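ABC transporter substrate-binding protein (Rhizobium radiobacter, PDB 6TFX) serves as the solute-binding component of an ABC transporter, capturing mannityl-opines in the periplasm for import into the bacterium. Local coordinates at residues 90-95 / 116-121; 168-173 / 183-188; 248-253 / 290-295. One frame throughout, in Å; residues are numbered along the deposited sequence.

Interaction 1 of 3, residues 90-95 / 116-121; sequences DVVFSL and VEAVDA
V92 and V116 mark the closest backbone approach between helix 88-98 and strand 113-118, whose short axes run nearly antiparallel at 163° and come within 7.6 Å of each other. The contact is van der Waals packing, methyls against side chains and strand backbone. V92 and V116 share most of it, V92 with its two methyls set against successive peptide groups of the strand. CG1 is anti to the backbone N (chi1 173°) and rests against the carbonyl of V116: V92 CG1 and V116 O lie 3.5 Å apart. The other methyl sits further along the strand, over the peptide link between E117 and A118, where CG2 of V92 lies 3.5 Å from A118 N. V92 CG2 is also 4.0 Å from A118 CB.

V116 returns the contact from the strand side. V116 CG1 slides in beside the helix backbone, 3.9 Å from V92 CA, and V116 CG2 lies 4.0 Å from L95 CB. The side chains of L95 and V116 cross at about a right angle, and CD1 of L95 ends 4.1 Å from V116 CG1. One helical turn thus grips V116 between V92 and L95. Deeper in, V91 and L95 press on V124 and I126 of strand 123-128, so the helix covers more than the border strand.

On the helix itself, S94 OG donates to D90 O at 2.8 Å, while S94 N reaches the same oxygen from the opposite face of the carbonyl plane. The D90 carboxylate accepts from W79 NE1 and the backbone N of T87 and K150.

This is a helix laid against one face of a four-stranded antiparallel sheet, with 113-118 as an outermost strand, a two-layer alpha/beta arrangement consistent with the additional domain that family 5 solute-binding proteins carry beside their two ligand-binding lobes.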
ATOM      1  N   ASP A  90      21.406   7.689 -12.944  1.00 18.78           N
ATOM      2  CA  ASP A  90      20.650   7.473 -11.702  1.00 17.61           C
ATOM      3  C   ASP A  90      19.391   6.658 -11.999  1.00 19.19           C
ATOM      4  O   ASP A  90      19.001   5.812 -11.198  1.00 19.98           O
ATOM      5  CB  ASP A  90      20.226   8.823 -11.091  1.00 18.03           C
ATOM      6  CG  ASP A  90      21.398   9.625 -10.571  1.00 21.06           C
ATOM      7  OD1 ASP A  90      22.261   9.033  -9.882  1.00 20.52           O
ATOM      8  OD2 ASP A  90      21.442  10.859 -10.835  1.00 21.16           O
ATOM      9  N   VAL A  91      18.724   6.955 -13.138  1.00 16.64           N
ATOM     10  CA  VAL A  91      17.503   6.237 -13.525  1.00 15.79           C
ATOM     11  C   VAL A  91      17.824   4.772 -13.803  1.00 19.53           C
ATOM     12  O   VAL A  91      17.104   3.886 -13.335  1.00 18.80           O
ATOM     13  CB  VAL A  91      16.791   6.914 -14.715  1.00 19.73           C
ATOM     14  CG1 VAL A  91      15.597   6.085 -15.185  1.00 20.14           C
ATOM     15  CG2 VAL A  91      16.365   8.336 -14.345  1.00 19.58           C
ATOM     16  N   VAL A  92      18.909   4.515 -14.573  1.00 17.04           N
ATOM     17  CA  VAL A  92      19.327   3.140 -14.858  1.00 17.05           C
ATOM     18  C   VAL A  92      19.610   2.430 -13.542  1.00 19.63           C
ATOM     19  O   VAL A  92      19.141   1.313 -13.345  1.00 19.78           O
ATOM     20  CB  VAL A  92      20.580   3.121 -15.786  1.00 20.17           C
ATOM     21  CG1 VAL A  92      21.123   1.701 -15.946  1.00 20.48           C
ATOM     22  CG2 VAL A  92      20.227   3.724 -17.150  1.00 20.03           C
ATOM     23  N   PHE A  93      20.395   3.078 -12.639  1.00 15.65           N
ATOM     24  CA  PHE A  93      20.729   2.451 -11.375  1.00 16.71           C
ATOM     25  C   PHE A  93      19.454   2.119 -10.572  1.00 18.16           C
ATOM     26  O   PHE A  93      19.301   1.002 -10.048  1.00 18.62           O
ATOM     27  CB  PHE A  93      21.650   3.369 -10.554  1.00 19.43           C
ATOM     28  CG  PHE A  93      21.874   2.859  -9.150  1.00 20.93           C
ATOM     29  CD1 PHE A  93      22.807   1.858  -8.897  1.00 24.44           C
ATOM     30  CD2 PHE A  93      21.111   3.339  -8.088  1.00 23.03           C
ATOM     31  CE1 PHE A  93      22.982   1.356  -7.598  1.00 24.86           C
ATOM     32  CE2 PHE A  93      21.276   2.824  -6.796  1.00 25.45           C
ATOM     33  CZ  PHE A  93      22.204   1.839  -6.567  1.00 24.26           C
ATOM     34  N   SER A  94      18.531   3.092 -10.502  1.00 16.04           N
ATOM     35  CA  SER A  94      17.318   2.928  -9.695  1.00 15.95           C
ATOM     36  C   SER A  94      16.403   1.839 -10.208  1.00 17.94           C
ATOM     37  O   SER A  94      15.964   0.996  -9.416  1.00 18.59           O
ATOM     38  CB  SER A  94      16.546   4.234  -9.597  1.00 19.73           C
ATOM     39  OG  SER A  94      17.345   5.230  -9.000  1.00 24.50           O
ATOM     40  N   LEU A  95      16.091   1.862 -11.520  1.00 15.83           N
ATOM     41  CA  LEU A  95      15.186   0.859 -12.115  1.00 16.72           C
ATOM     42  C   LEU A  95      15.814  -0.518 -12.115  1.00 19.69           C
ATOM     43  O   LEU A  95      15.114  -1.502 -11.862  1.00 19.60           O
ATOM     44  CB  LEU A  95      14.730   1.279 -13.519  1.00 17.38           C
ATOM     45  CG  LEU A  95      13.844   2.519 -13.528  1.00 20.83           C
ATOM     46  CD1 LEU A  95      13.424   2.847 -14.953  1.00 19.84           C
ATOM     47  CD2 LEU A  95      12.557   2.326 -12.651  1.00 24.05           C
ATOM     48  N   VAL A 116      17.387  -1.326 -19.214  1.00 17.83           N
ATOM     49  CA  VAL A 116      17.245   0.117 -18.982  1.00 17.40           C
ATOM     50  C   VAL A 116      18.633   0.651 -19.307  1.00 20.49           C
ATOM     51  O   VAL A 116      19.627   0.213 -18.698  1.00 19.50           O
ATOM     52  CB  VAL A 116      16.825   0.456 -17.528  1.00 19.89           C
ATOM     53  CG1 VAL A 116      16.573   1.960 -17.388  1.00 19.82           C
ATOM     54  CG2 VAL A 116      15.575  -0.336 -17.120  1.00 19.40           C
ATOM     55  N   GLU A 117      18.700   1.580 -20.265  1.00 18.99           N
ATOM     56  CA  GLU A 117      19.983   2.103 -20.749  1.00 19.19           C
ATOM     57  C   GLU A 117      20.028   3.623 -20.798  1.00 22.41           C
ATOM     58  O   GLU A 117      19.038   4.264 -21.149  1.00 21.29           O
ATOM     59  CB  GLU A 117      20.261   1.565 -22.166  1.00 21.67           C
ATOM     60  CG  GLU A 117      20.341   0.048 -22.233  1.00 29.62           C
ATOM     61  CD  GLU A 117      20.394  -0.549 -23.623  1.00 44.14           C
ATOM     62  OE1 GLU A 117      19.421  -0.377 -24.395  1.00 27.13           O
ATOM     63  OE2 GLU A 117      21.409  -1.215 -23.930  1.00 38.70           O
ATOM     64  N   ALA A 118      21.210   4.189 -20.491  1.00 19.85           N
ATOM     65  CA  ALA A 118      21.433   5.626 -20.573  1.00 20.03           C
ATOM     66  C   ALA A 118      21.971   5.889 -21.976  1.00 24.66           C
ATOM     67  O   ALA A 118      23.119   5.518 -22.272  1.00 24.88           O
ATOM     68  CB  ALA A 118      22.458   6.055 -19.524  1.00 21.19           C
ATOM     69  N   VAL A 119      21.141   6.478 -22.852  1.00 22.02           N
ATOM     70  CA  VAL A 119      21.543   6.783 -24.244  1.00 22.91           C
ATOM     71  C   VAL A 119      22.519   7.966 -24.188  1.00 28.46           C
ATOM     72  O   VAL A 119      23.522   7.995 -24.901  1.00 29.50           O
ATOM     73  CB  VAL A 119      20.312   7.062 -25.138  1.00 27.40           C
ATOM     74  CG1 VAL A 119      20.728   7.476 -26.547  1.00 28.38           C
ATOM     75  CG2 VAL A 119      19.399   5.839 -25.186  1.00 27.01           C
ATOM     76  N   ASP A 120      22.211   8.926 -23.311  1.00 24.78           N
ATOM     77  CA  ASP A 120      23.046  10.078 -22.971  1.00 25.25           C
ATOM     78  C   ASP A 120      22.625  10.525 -21.584  1.00 26.90           C
ATOM     79  O   ASP A 120      21.727   9.889 -21.015  1.00 25.71           O
ATOM     80  CB  ASP A 120      22.988  11.192 -24.041  1.00 27.98           C
ATOM     81  CG  ASP A 120      21.615  11.754 -24.307  1.00 35.65           C
ATOM     82  OD1 ASP A 120      20.863  11.969 -23.329  1.00 30.72           O
ATOM     83  OD2 ASP A 120      21.300  12.017 -25.499  1.00 43.23           O
ATOM     84  N   ALA A 121      23.233  11.596 -21.025  1.00 24.47           N
ATOM     85  CA  ALA A 121      22.928  12.044 -19.650  1.00 23.34           C
ATOM     86  C   ALA A 121      21.463  12.411 -19.398  1.00 25.63           C
ATOM     87  O   ALA A 121      21.022  12.376 -18.240  1.00 24.49           O
ATOM     88  CB  ALA A 121      23.834  13.203 -19.253  1.00 24.58           C
TER

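Interaction 2 of 3, residues 168-173 / 183-188; sequences GPFQVE and LTANAE
Q171 and T184 form a hydrogen-bonded antiparallel pair, with Q171 N to T184 O and T184 N to Q171 O both 2.9 Å. F170 with A185 and V172 with L183 are the non-hydrogen-bonded pairs on either side. Beyond the strand ends the pairing goes on, as N186 N donates to P169 O at 2.8 Å.

Side-chain amides add two more bonds. N186 ND2 reaches G168 O at 2.9 Å, almost straight at 171° and in the plane of its own amide; its OD1 accepts from E188 N in an Asx turn. Q171 has CG wedged between the backbone N and the carbonyl carbon (chi1 58°) and is bent at the next torsion. Q171 NE2 donates to T184 OG1 at 3.2 Å, close to the amide plane, and also to a water that accepts from A187 N.

Apolar contacts occupy the other face, where L183 CD2 lies 4.1 Å from F170 CB and also approaches V172. L183 continues onto L31 and I35 of helix 26-35. At the exposed edge, the E173 side chain crosses that of T184 at about a right angle, with E173 OE2 3.4 Å from the T184 CG2 methyl.

Together these make a beta hairpin of strands 170-176 and 180-185, part of the larger mixed sheet, where 180-185 pairs with 198-203.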
ATOM      1  N   GLY A 168      12.508  15.056  -4.568  1.00 16.98           N
ATOM      2  CA  GLY A 168      11.169  15.501  -4.191  1.00 16.94           C
ATOM      3  C   GLY A 168      11.184  16.829  -3.449  1.00 20.06           C
ATOM      4  O   GLY A 168      12.256  17.400  -3.147  1.00 18.51           O
ATOM      5  N   PRO A 169       9.978  17.334  -3.117  1.00 17.22           N
ATOM      6  CA  PRO A 169       9.890  18.683  -2.525  1.00 15.74           C
ATOM      7  C   PRO A 169      10.374  18.819  -1.091  1.00 19.38           C
ATOM      8  O   PRO A 169      10.620  19.943  -0.659  1.00 19.16           O
ATOM      9  CB  PRO A 169       8.394  19.029  -2.645  1.00 17.11           C
ATOM     10  CG  PRO A 169       7.682  17.687  -2.751  1.00 20.27           C
ATOM     11  CD  PRO A 169       8.649  16.805  -3.505  1.00 17.60           C
ATOM     12  N   PHE A 170      10.462  17.695  -0.325  1.00 16.51           N
ATOM     13  CA  PHE A 170      10.908  17.778   1.069  1.00 15.45           C
ATOM     14  C   PHE A 170      12.046  16.817   1.311  1.00 20.05           C
ATOM     15  O   PHE A 170      12.061  15.736   0.741  1.00 20.01           O
ATOM     16  CB  PHE A 170       9.740  17.505   2.035  1.00 16.69           C
ATOM     17  CG  PHE A 170       8.642  18.535   1.871  1.00 17.66           C
ATOM     18  CD1 PHE A 170       8.733  19.777   2.493  1.00 20.59           C
ATOM     19  CD2 PHE A 170       7.550  18.286   1.045  1.00 18.66           C
ATOM     20  CE1 PHE A 170       7.753  20.762   2.282  1.00 21.38           C
ATOM     21  CE2 PHE A 170       6.559  19.262   0.856  1.00 19.66           C
ATOM     22  CZ  PHE A 170       6.682  20.500   1.450  1.00 18.46           C
ATOM     23  N   GLN A 171      12.954  17.180   2.205  1.00 18.23           N
ATOM     24  CA  GLN A 171      14.104  16.330   2.529  1.00 19.17           C
ATOM     25  C   GLN A 171      14.097  16.019   3.992  1.00 22.49           C
ATOM     26  O   GLN A 171      13.626  16.820   4.793  1.00 22.12           O
ATOM     27  CB  GLN A 171      15.427  17.030   2.167  1.00 20.69           C
ATOM     28  CG  GLN A 171      15.617  18.385   2.874  1.00 20.56           C
ATOM     29  CD  GLN A 171      16.257  19.407   1.976  1.00 41.50           C
ATOM     30  OE1 GLN A 171      16.781  19.090   0.907  1.00 40.57           O
ATOM     31  NE2 GLN A 171      16.205  20.664   2.381  1.00 31.86           N
ATOM     32  N   VAL A 172      14.683  14.882   4.363  1.00 19.26           N
ATOM     33  CA  VAL A 172      14.762  14.517   5.764  1.00 19.95           C
ATOM     34  C   VAL A 172      15.927  15.266   6.376  1.00 24.57           C
ATOM     35  O   VAL A 172      17.074  15.042   5.975  1.00 24.35           O
ATOM     36  CB  VAL A 172      14.868  12.989   5.964  1.00 24.13           C
ATOM     37  CG1 VAL A 172      15.168  12.632   7.424  1.00 25.00           C
ATOM     38  CG2 VAL A 172      13.599  12.295   5.488  1.00 23.87           C
ATOM     39  N   GLU A 173      15.632  16.177   7.311  1.00 20.69           N
ATOM     40  CA  GLU A 173      16.685  16.911   8.013  1.00 21.16           C
ATOM     41  C   GLU A 173      17.226  16.049   9.167  1.00 28.59           C
ATOM     42  O   GLU A 173      18.445  15.977   9.371  1.00 29.41           O
ATOM     43  CB  GLU A 173      16.147  18.242   8.532  1.00 23.40           C
ATOM     44  CG  GLU A 173      17.216  19.103   9.190  1.00 30.31           C
ATOM     45  CD  GLU A 173      16.687  20.427   9.699  1.00 51.18           C
ATOM     46  OE1 GLU A 173      16.012  20.437  10.755  1.00 45.67           O
ATOM     47  OE2 GLU A 173      16.946  21.457   9.037  1.00 45.96           O
ATOM     48  N   LEU A 183      11.193  17.134   8.386  1.00 18.54           N
ATOM     49  CA  LEU A 183      11.473  17.360   6.971  1.00 18.14           C
ATOM     50  C   LEU A 183      11.537  18.858   6.708  1.00 23.73           C
ATOM     51  O   LEU A 183      10.829  19.637   7.360  1.00 23.04           O
ATOM     52  CB  LEU A 183      10.410  16.724   6.068  1.00 17.70           C
ATOM     53  CG  LEU A 183      10.235  15.193   6.205  1.00 20.35           C
ATOM     54  CD1 LEU A 183       9.133  14.867   7.199  1.00 21.14           C
ATOM     55  CD2 LEU A 183       9.937  14.570   4.859  1.00 23.93           C
ATOM     56  N   THR A 184      12.409  19.272   5.781  1.00 19.21           N
ATOM     57  CA  THR A 184      12.505  20.678   5.434  1.00 19.06           C
ATOM     58  C   THR A 184      12.297  20.817   3.930  1.00 21.68           C
ATOM     59  O   THR A 184      12.534  19.873   3.177  1.00 20.81           O
ATOM     60  CB  THR A 184      13.847  21.274   5.880  1.00 25.82           C
ATOM     61  OG1 THR A 184      14.895  20.548   5.249  1.00 25.18           O
ATOM     62  CG2 THR A 184      14.026  21.250   7.384  1.00 25.73           C
ATOM     63  N   ALA A 185      11.860  22.000   3.494  1.00 21.25           N
ATOM     64  CA  ALA A 185      11.623  22.244   2.073  1.00 20.32           C
ATOM     65  C   ALA A 185      12.916  22.110   1.295  1.00 23.21           C
ATOM     66  O   ALA A 185      13.961  22.590   1.745  1.00 23.75           O
ATOM     67  CB  ALA A 185      11.060  23.641   1.880  1.00 20.76           C
ATOM     68  N   ASN A 186      12.844  21.455   0.128  1.00 19.43           N
ATOM     69  CA  ASN A 186      13.955  21.362  -0.790  1.00 19.36           C
ATOM     70  C   ASN A 186      13.926  22.698  -1.562  1.00 23.10           C
ATOM     71  O   ASN A 186      13.117  22.873  -2.482  1.00 21.60           O
ATOM     72  CB  ASN A 186      13.793  20.157  -1.706  1.00 18.83           C
ATOM     73  CG  ASN A 186      14.739  20.115  -2.890  1.00 24.44           C
ATOM     74  OD1 ASN A 186      15.687  20.911  -3.007  1.00 24.99           O
ATOM     75  ND2 ASN A 186      14.506  19.172  -3.794  1.00 18.38           N
ATOM     76  N   ALA A 187      14.796  23.650  -1.167  1.00 24.18           N
ATOM     77  CA  ALA A 187      14.831  24.996  -1.777  1.00 24.01           C
ATOM     78  C   ALA A 187      15.064  25.004  -3.308  1.00 28.29           C
ATOM     79  O   ALA A 187      14.717  25.985  -3.982  1.00 28.72           O
ATOM     80  CB  ALA A 187      15.881  25.860  -1.078  1.00 25.19           C
ATOM     81  N   GLU A 188      15.638  23.921  -3.847  1.00 23.37           N
ATOM     82  CA  GLU A 188      15.954  23.803  -5.264  1.00 23.33           C
ATOM     83  C   GLU A 188      14.962  22.911  -5.994  1.00 24.32           C
ATOM     84  O   GLU A 188      15.210  22.598  -7.155  1.00 22.80           O
ATOM     85  CB  GLU A 188      17.379  23.253  -5.468  1.00 25.26           C
ATOM     86  CG  GLU A 188      18.479  24.179  -4.970  1.00 40.00           C
ATOM     87  CD  GLU A 188      19.849  23.855  -5.531  1.00 71.51           C
ATOM     88  OE1 GLU A 188      20.325  22.713  -5.329  1.00 71.37           O
ATOM     89  OE2 GLU A 188      20.448  24.745  -6.177  1.00 73.58           O
TER
HETATM   90  O   HOH W   1      17.170  22.976   0.432  1.00 31.36           O

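Interaction 3 of 3, residues 248-253 / 290-295; sequences AELNLL and RAVPSV. With N72 ((2~{R})-2-[[(3~{R},4~{R},5~{S})-3,4,5,6-tetrakis(oxidanyl)-2-oxidanylidene-hexyl]amino]pentanedioic acid), chain C.
L250 reaches from strand 240-255 to the chain that leaves strand 289-291. The bond to its CB already points at segment 290-295; CG is anti to the backbone N (chi1 174°), and the two methyls beyond it make separate contacts. L250 CD1 meets the V292 side chain, 3.7 Å from V292 CG2 and 3.8 Å from V292 CB. L250 CD2 lies against main chain instead, 3.7 Å from V295 C, with S294 O a little further off.

Two residues on, the CB of L252 points the same way. L252 CD2 comes 3.8 Å from V295 CA and 4.0 Å from V295 CB, and the two side chains cross at about a right angle. Y395 of helix 392-400 touches both leucines, the hydroxyl of Y400 is hydrogen-bonded to V295 O, and the S294 hydroxyl is hydrogen-bonded to Q445 OE1. The contact is buried; the backbones of L250 and L252 pair with A386 and Y384, the latter also a ligand partner.

From the opposite side of the strand E249 extends toward the bound opine. Its carboxylate takes two bonds, one to each oxygen: N72 OAD donates to E249 OE1 at 3.0 Å and N72 N to E249 OE2 at 2.7 Å. A charged carboxylate here would favour a positive amine on the ligand. N251 lies along the same side, also beside N72, and R284, H367, H371, R388 and T26 supply further bonds to the ligand.

One strand therefore serves two purposes, with leucines buried against neighbouring elements on one side and E249 and N251 in the mannopinic acid pocket on the other, consistent with a strand lining the ligand cleft of a periplasmic binding protein.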
ATOM      1  N   ALA A 248      -9.312   2.539  -1.553  1.00 16.34           N
ATOM      2  CA  ALA A 248      -9.725   1.780  -0.383  1.00 14.20           C
ATOM      3  C   ALA A 248      -8.796   0.574  -0.246  1.00 18.07           C
ATOM      4  O   ALA A 248      -8.463  -0.095  -1.238  1.00 16.94           O
ATOM      5  CB  ALA A 248     -11.154   1.325  -0.551  1.00 14.91           C
ATOM      6  N   GLU A 249      -8.337   0.313   0.987  1.00 14.58           N
ATOM      7  CA  GLU A 249      -7.450  -0.829   1.213  1.00 13.57           C
ATOM      8  C   GLU A 249      -8.299  -2.019   1.651  1.00 17.10           C
ATOM      9  O   GLU A 249      -9.104  -1.880   2.579  1.00 16.98           O
ATOM     10  CB  GLU A 249      -6.443  -0.482   2.327  1.00 15.04           C
ATOM     11  CG  GLU A 249      -5.513   0.649   1.930  1.00 15.32           C
ATOM     12  CD  GLU A 249      -4.519   0.934   3.035  1.00 23.40           C
ATOM     13  OE1 GLU A 249      -4.890   1.636   4.003  1.00 21.16           O
ATOM     14  OE2 GLU A 249      -3.375   0.440   2.945  1.00 19.96           O
ATOM     15  N   LEU A 250      -8.158  -3.163   0.969  1.00 14.54           N
ATOM     16  CA  LEU A 250      -8.951  -4.346   1.325  1.00 13.65           C
ATOM     17  C   LEU A 250      -8.241  -5.157   2.380  1.00 16.77           C
ATOM     18  O   LEU A 250      -7.065  -5.515   2.194  1.00 14.65           O
ATOM     19  CB  LEU A 250      -9.171  -5.241   0.087  1.00 13.59           C
ATOM     20  CG  LEU A 250      -9.851  -6.608   0.278  1.00 17.81           C
ATOM     21  CD1 LEU A 250     -11.242  -6.486   0.880  1.00 17.65           C
ATOM     22  CD2 LEU A 250      -9.908  -7.359  -1.029  1.00 17.40           C
ATOM     23  N   ASN A 251      -8.993  -5.521   3.442  1.00 15.93           N
ATOM     24  CA  ASN A 251      -8.499  -6.354   4.527  1.00 15.61           C
ATOM     25  C   ASN A 251      -8.962  -7.775   4.277  1.00 16.34           C
ATOM     26  O   ASN A 251     -10.147  -7.981   3.986  1.00 15.79           O
ATOM     27  CB  ASN A 251      -9.100  -5.878   5.856  1.00 14.47           C
ATOM     28  CG  ASN A 251      -8.873  -4.401   6.064  1.00 18.05           C
ATOM     29  OD1 ASN A 251      -9.824  -3.583   6.040  1.00 18.84           O
ATOM     30  ND2 ASN A 251      -7.619  -4.030   6.214  1.00 13.17           N
ATOM     31  N   LEU A 252      -8.051  -8.738   4.374  1.00 13.79           N
ATOM     32  CA  LEU A 252      -8.424 -10.143   4.210  1.00 13.53           C
ATOM     33  C   LEU A 252      -7.761 -10.943   5.300  1.00 16.35           C
ATOM     34  O   LEU A 252      -6.684 -10.540   5.772  1.00 13.47           O
ATOM     35  CB  LEU A 252      -7.887 -10.712   2.897  1.00 13.68           C
ATOM     36  CG  LEU A 252      -8.495 -10.141   1.614  1.00 16.56           C
ATOM     37  CD1 LEU A 252      -7.435  -9.370   0.812  1.00 16.69           C
ATOM     38  CD2 LEU A 252      -9.064 -11.261   0.768  1.00 18.04           C
ATOM     39  N   LEU A 253      -8.331 -12.116   5.620  1.00 13.92           N
ATOM     40  CA  LEU A 253      -7.658 -13.112   6.466  1.00 14.52           C
ATOM     41  C   LEU A 253      -7.039 -14.070   5.458  1.00 16.83           C
ATOM     42  O   LEU A 253      -7.773 -14.815   4.782  1.00 15.73           O
ATOM     43  CB  LEU A 253      -8.691 -13.897   7.311  1.00 15.08           C
ATOM     44  CG  LEU A 253      -9.371 -13.098   8.393  1.00 17.45           C
ATOM     45  CD1 LEU A 253     -10.592 -13.864   8.931  1.00 17.64           C
ATOM     46  CD2 LEU A 253      -8.381 -12.815   9.527  1.00 16.96           C
ATOM     47  N   ARG A 290     -16.618  -0.756   3.312  1.00 17.58           N
ATOM     48  CA  ARG A 290     -17.562  -1.547   2.525  1.00 17.46           C
ATOM     49  C   ARG A 290     -17.140  -2.997   2.539  1.00 19.60           C
ATOM     50  O   ARG A 290     -15.944  -3.280   2.432  1.00 17.69           O
ATOM     51  CB  ARG A 290     -17.620  -1.073   1.056  1.00 19.91           C
ATOM     52  CG  ARG A 290     -18.261   0.296   0.817  1.00 38.89           C
ATOM     53  CD  ARG A 290     -19.770   0.331   1.047  1.00 53.65           C
ATOM     54  NE  ARG A 290     -20.260   1.706   1.158  1.00 68.32           N
ATOM     55  CZ  ARG A 290     -20.647   2.454   0.129  1.00 88.28           C
ATOM     56  NH1 ARG A 290     -20.617   1.966  -1.106  1.00 71.09           N
ATOM     57  NH2 ARG A 290     -21.073   3.695   0.327  1.00 82.53           N
ATOM     58  N   ALA A 291     -18.103  -3.918   2.647  1.00 16.24           N
ATOM     59  CA  ALA A 291     -17.777  -5.343   2.515  1.00 16.44           C
ATOM     60  C   ALA A 291     -17.469  -5.567   1.034  1.00 20.60           C
ATOM     61  O   ALA A 291     -18.085  -4.916   0.177  1.00 21.85           O
ATOM     62  CB  ALA A 291     -18.962  -6.196   2.927  1.00 17.65           C
ATOM     63  N   VAL A 292     -16.512  -6.455   0.733  1.00 16.59           N
ATOM     64  CA  VAL A 292     -16.103  -6.698  -0.658  1.00 14.88           C
ATOM     65  C   VAL A 292     -16.419  -8.135  -1.054  1.00 16.67           C
ATOM     66  O   VAL A 292     -15.908  -9.058  -0.408  1.00 16.69           O
ATOM     67  CB  VAL A 292     -14.590  -6.367  -0.874  1.00 19.07           C
ATOM     68  CG1 VAL A 292     -14.167  -6.604  -2.332  1.00 19.46           C
ATOM     69  CG2 VAL A 292     -14.295  -4.931  -0.478  1.00 19.40           C
ATOM     70  N   PRO A 293     -17.189  -8.340  -2.147  1.00 16.44           N
ATOM     71  CA  PRO A 293     -17.542  -9.713  -2.535  1.00 16.90           C
ATOM     72  C   PRO A 293     -16.475 -10.471  -3.334  1.00 19.47           C
ATOM     73  O   PRO A 293     -16.832 -11.366  -4.118  1.00 18.63           O
ATOM     74  CB  PRO A 293     -18.826  -9.524  -3.343  1.00 19.06           C
ATOM     75  CG  PRO A 293     -18.609  -8.191  -4.045  1.00 21.85           C
ATOM     76  CD  PRO A 293     -17.886  -7.340  -2.995  1.00 17.68           C
ATOM     77  N   SER A 294     -15.183 -10.176  -3.121  1.00 15.36           N
ATOM     78  CA  SER A 294     -14.090 -10.897  -3.776  1.00 13.56           C
ATOM     79  C   SER A 294     -12.813 -10.708  -2.986  1.00 15.77           C
ATOM     80  O   SER A 294     -12.833 -10.091  -1.894  1.00 16.31           O
ATOM     81  CB  SER A 294     -13.917 -10.483  -5.242  1.00 16.32           C
ATOM     82  OG  SER A 294     -13.061 -11.419  -5.893  1.00 15.68           O
ATOM     83  N   VAL A 295     -11.698 -11.217  -3.520  1.00 12.83           N
ATOM     84  CA  VAL A 295     -10.422 -11.232  -2.832  1.00 13.27           C
ATOM     85  C   VAL A 295      -9.427 -10.184  -3.337  1.00 14.84           C
ATOM     86  O   VAL A 295      -8.245 -10.236  -2.987  1.00 14.15           O
ATOM     87  CB  VAL A 295      -9.818 -12.657  -2.863  1.00 16.84           C
ATOM     88  CG1 VAL A 295     -10.657 -13.618  -2.014  1.00 17.46           C
ATOM     89  CG2 VAL A 295      -9.684 -13.167  -4.309  1.00 16.25           C
TER
HETATM   90  OAB N72 C 601      -8.876  -1.225   9.757  1.00 21.50           O
HETATM   91  CAF N72 C 601      -8.009  -1.753   8.735  1.00 20.18           C
HETATM   92  CAG N72 C 601      -6.533  -1.232   8.717  1.00 24.02           C
HETATM   93  OAC N72 C 601      -6.346  -0.078   9.471  1.00 19.48           O
HETATM   94  CAH N72 C 601      -5.934  -1.316   7.311  1.00 18.82           C
HETATM   95  OAM N72 C 601      -6.719  -1.499   6.195  1.00 15.25           O
HETATM   96  CAI N72 C 601      -4.988  -0.425   6.530  1.00 24.60           C
HETATM   97  OAD N72 C 601      -5.156   0.926   6.900  1.00 17.85           O
HETATM   98  CAJ N72 C 601      -3.586  -0.983   6.483  1.00 17.64           C
HETATM   99  OAE N72 C 601      -3.437  -2.223   6.627  1.00 16.87           O
HETATM  100  CAK N72 C 601      -2.369  -0.028   6.323  1.00 16.54           C
HETATM  101  N   N72 C 601      -1.742  -0.195   5.033  1.00 16.42           N
HETATM  102  CA  N72 C 601      -0.425  -0.689   4.895  1.00 24.14           C
HETATM  103  C   N72 C 601       0.233  -1.328   6.087  1.00 18.56           C
HETATM  104  O   N72 C 601       0.301  -2.551   6.507  1.00 16.41           O
HETATM  105  CB  N72 C 601      -0.293  -1.447   3.571  1.00 20.82           C
HETATM  106  CG  N72 C 601       0.803  -2.501   3.411  1.00 16.80           C
HETATM  107  CD  N72 C 601       1.273  -2.673   1.965  1.00 18.84           C
HETATM  108  OE1 N72 C 601       1.247  -1.709   1.133  1.00 17.16           O
HETATM  109  OE2 N72 C 601       1.707  -3.791   1.610  1.00 16.65           O
HETATM  110  OXT N72 C 601       0.812  -0.362   6.617  1.00 17.33           O

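Overall arrangement
Read from the N terminus, the three contacts come in series, each closed before the next opens; none nest or cross. Interaction 1 closes a loop of 20 residues and ties helix 88-98 to the separate four-stranded antiparallel sheet. Interaction 2 follows with nine residues between its segments, six of them strand, and interaction 3 spans 36 residues, 16 of them helical, bringing strand 240-255 against the chain after strand 289-291. Interactions 2 and 3 both reach the branched mixed sheet, yet their centres are about 36 Å apart, on opposite sides of the chain's centre. Interaction 1 lies about 24 Å from interaction 2, centre to centre. Of the three, interaction 3 alone includes ligand-pocket residues.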